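Local coordinates for protein 3',5'-cyclic-nucleotide phosphodiesterase 1 (Saccharomyces cerevisiae S288C, PDB 4OJX) that belongs to the class-II cyclic-nucleotide phosphodiesterases, two-zinc enzymes of the metallo-hydrolase clan, and here holds guanosine-5'-monophosphate at its metal pair, at residues 211-216 with 242-247. Residues are numbered along the deposited sequence; the frame is centred on the assembly and turned at random.
Sequences VHHGIG and CGDVEQ. With ZN (zinc ion), chain D; ZN (zinc ion), chain E; 5GP (guanosine-5'-monophosphate), chain C.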
loop_
_atom_site.group_PDB
_atom_site.type_symbol
_atom_site.label_atom_id
_atom_site.label_comp_id
_atom_site.label_asym_id
_atom_site.label_seq_id
_atom_site.Cartn_x
_atom_site.Cartn_y
_atom_site.Cartn_z
ATOM N N VAL A 211 15.776 -9.749 16.482
ATOM C CA VAL A 211 14.782 -10.565 17.163
ATOM C C VAL A 211 14.202 -11.599 16.180
ATOM O O VAL A 211 14.471 -11.540 14.976
ATOM C CB VAL A 211 13.658 -9.716 17.815
ATOM C CG1 VAL A 211 14.225 -8.729 18.830
ATOM C CG2 VAL A 211 12.829 -9.004 16.755
ATOM N N HIS A 212 13.417 -12.541 16.701
ATOM C CA HIS A 212 12.770 -13.560 15.865
ATOM C C HIS A 212 11.377 -13.189 15.453
ATOM O O HIS A 212 10.631 -12.568 16.218
ATOM C CB HIS A 212 12.704 -14.899 16.582
ATOM C CG HIS A 212 14.048 -15.500 16.892
ATOM N ND1 HIS A 212 14.913 -15.917 15.948
ATOM C CD2 HIS A 212 14.665 -15.716 18.110
ATOM C CE1 HIS A 212 16.021 -16.403 16.545
ATOM N NE2 HIS A 212 15.866 -16.284 17.864
ATOM N N HIS A 213 10.996 -13.633 14.257
ATOM C CA HIS A 213 9.704 -13.306 13.655
ATOM C C HIS A 213 9.218 -14.467 12.814
ATOM O O HIS A 213 8.808 -14.320 11.666
ATOM C CB HIS A 213 9.851 -11.992 12.880
ATOM C CG HIS A 213 8.629 -11.556 12.097
ATOM N ND1 HIS A 213 7.364 -11.803 12.498
ATOM C CD2 HIS A 213 8.527 -10.845 10.903
ATOM C CE1 HIS A 213 6.503 -11.306 11.590
ATOM N NE2 HIS A 213 7.212 -10.702 10.627
ATOM N N GLY A 214 9.252 -15.657 13.404
ATOM C CA GLY A 214 8.675 -16.841 12.776
ATOM C C GLY A 214 9.654 -17.596 11.912
ATOM O O GLY A 214 10.868 -17.452 12.038
ATOM N N ILE A 215 9.113 -18.398 11.007
ATOM C CA ILE A 215 9.935 -19.237 10.138
ATOM C C ILE A 215 9.379 -19.223 8.720
ATOM O O ILE A 215 8.184 -18.977 8.512
ATOM C CB ILE A 215 10.049 -20.696 10.650
ATOM C CG1 ILE A 215 8.663 -21.344 10.770
ATOM C CG2 ILE A 215 10.819 -20.758 11.971
ATOM C CD1 ILE A 215 8.684 -22.845 10.988
ATOM N N GLY A 216 10.243 -19.478 7.747
ATOM C CA GLY A 216 9.800 -19.568 6.359
ATOM C C GLY A 216 8.792 -20.685 6.148
ATOM O O GLY A 216 8.939 -21.773 6.709
ATOM N N CYS A 242 9.650 -1.194 17.736
ATOM C CA CYS A 242 9.858 -2.608 17.422
ATOM C C CYS A 242 9.322 -3.027 16.066
ATOM O O CYS A 242 8.259 -2.579 15.614
ATOM C CB CYS A 242 9.179 -3.489 18.475
ATOM S SG CYS A 242 9.663 -3.163 20.178
ATOM N N GLY A 243 10.050 -3.940 15.441
ATOM C CA GLY A 243 9.503 -4.699 14.330
ATOM C C GLY A 243 8.707 -5.889 14.832
ATOM O O GLY A 243 8.730 -6.201 16.029
ATOM N N ASP A 244 8.023 -6.563 13.905
ATOM C CA ASP A 244 7.201 -7.747 14.197
ATOM C C ASP A 244 8.082 -8.747 14.963
ATOM O O ASP A 244 9.287 -8.867 14.688
ATOM C CB ASP A 244 6.679 -8.448 12.908
ATOM C CG ASP A 244 5.829 -7.545 11.960
ATOM O OD1 ASP A 244 5.630 -6.366 12.417
ATOM O OD2 ASP A 244 5.437 -8.030 10.769
ATOM N N VAL A 245 7.489 -9.481 15.894
ATOM C CA VAL A 245 8.284 -10.322 16.785
ATOM C C VAL A 245 7.432 -11.424 17.391
ATOM O O VAL A 245 6.224 -11.261 17.597
ATOM C CB VAL A 245 8.959 -9.460 17.889
ATOM C CG1 VAL A 245 7.915 -8.792 18.786
ATOM C CG2 VAL A 245 9.947 -10.278 18.722
ATOM N N GLU A 246 8.084 -12.551 17.676
ATOM C CA GLU A 246 7.482 -13.635 18.459
ATOM C C GLU A 246 8.416 -13.976 19.614
ATOM O O GLU A 246 9.596 -13.638 19.589
ATOM C CB GLU A 246 7.260 -14.876 17.591
ATOM C CG GLU A 246 8.545 -15.464 17.034
ATOM C CD GLU A 246 8.374 -16.814 16.356
ATOM O OE1 GLU A 246 9.401 -17.348 15.893
ATOM O OE2 GLU A 246 7.235 -17.323 16.274
ATOM N N GLN A 247 7.879 -14.657 20.619
ATOM C CA GLN A 247 8.711 -15.217 21.678
ATOM C C GLN A 247 9.781 -16.119 21.044
ATOM O O GLN A 247 9.512 -16.829 20.074
ATOM C CB GLN A 247 7.836 -16.022 22.644
ATOM C CG GLN A 247 8.581 -16.701 23.785
ATOM C CD GLN A 247 7.720 -17.636 24.623
ATOM O OE1 GLN A 247 8.161 -18.130 25.660
ATOM N NE2 GLN A 247 6.497 -17.888 24.178
HETATM ZN ZN ZN D . 6.385 -9.323 9.212
HETATM ZN ZN ZN E . 4.152 -6.758 9.656
HETATM P P 5GP C . 3.110 -10.081 8.987
HETATM O O1P 5GP C . 2.077 -10.910 9.624
HETATM O O2P 5GP C . 4.518 -10.507 9.315
HETATM O O3P 5GP C . 2.846 -8.619 9.226
HETATM O "O5'" 5GP C . 2.872 -10.386 7.455
HETATM C "C5'" 5GP C . 3.009 -11.777 7.001
HETATM C "C4'" 5GP C . 1.686 -12.611 6.947
HETATM O "O4'" 5GP C . 1.976 -13.959 6.491
HETATM C "C3'" 5GP C . 1.070 -12.802 8.337
HETATM O "O3'" 5GP C . -0.136 -12.040 8.421
HETATM C "C2'" 5GP C . 0.758 -14.281 8.519
HETATM O "O2'" 5GP C . -0.657 -14.468 8.754
HETATM C "C1'" 5GP C . 1.130 -14.920 7.194
HETATM N N9 5GP C . 1.861 -16.219 7.406
HETATM C C8 5GP C . 3.150 -16.301 7.733
HETATM N N7 5GP C . 3.479 -17.583 7.831
HETATM C C5 5GP C . 2.394 -18.308 7.571
HETATM C C6 5GP C . 2.210 -19.632 7.546
HETATM O O6 5GP C . 3.134 -20.408 7.791
HETATM N N1 5GP C . 0.950 -20.155 7.238
HETATM C C2 5GP C . -0.085 -19.260 6.963
HETATM N N2 5GP C . -1.291 -19.736 6.673
HETATM N N3 5GP C . 0.155 -17.936 7.003
HETATM C C4 5GP C . 1.384 -17.464 7.304
HETATM O O HOH W 1 12.353 -12.824 19.297
HETATM O O HOH W 2 5.141 -7.981 8.398
#
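H213 and D244 reach the same zinc ion from the two segments, and the H213 side chain can be followed outward atom by atom. Its CB packs on the carbonyl O of D244 at 3.7 Å. With chi1 at 175°, CG lies anti to the backbone N, near D244 CB and O, which sends the imidazole alongside the aspartate. D244 CB lies over one face of the ring, offset toward its rim, in a CH-pi contact whose closeness in the model is doubtful; the carboxylate stands nearly perpendicular to the ring plane (87°). ND1 turns to the carbonyl O of G293, a hydrogen bond that, with the zinc at NE2, helps hold the ring's rotation. CD2 also faces D244 CB, while CE1 comes near guanosine-5'-monophosphate O2P, which meets the ring edge in plane. At the tip, H213 NE2 binds the chain D zinc at 2.1 Å, as does O2P. D244 OD2, 2.2 Å from the chain D zinc and 2.1 Å from the chain E zinc, bridges both metals, as does a water; the phosphate spans them too, its O3P on the chain E zinc.

Away from the metals, the backbones are tied by E246 N to H212 O (2.9 Å, 162° at the hydrogen), and a water joins H212 N to E246 O. The extended E246 side chain returns OE1 to G214 N in a weak, bent bond; that oxygen also has a salt bridge with R249. V211 CG2 meets V245 CG2 at 3.7 Å. Strand 204-215 gives the histidine, and the loop after strand 238-242 the bridging aspartate, which H128, H130, D132, H133 and H326 complete into the dinuclear zinc site characteristic of the metallo-beta-lactamase fold.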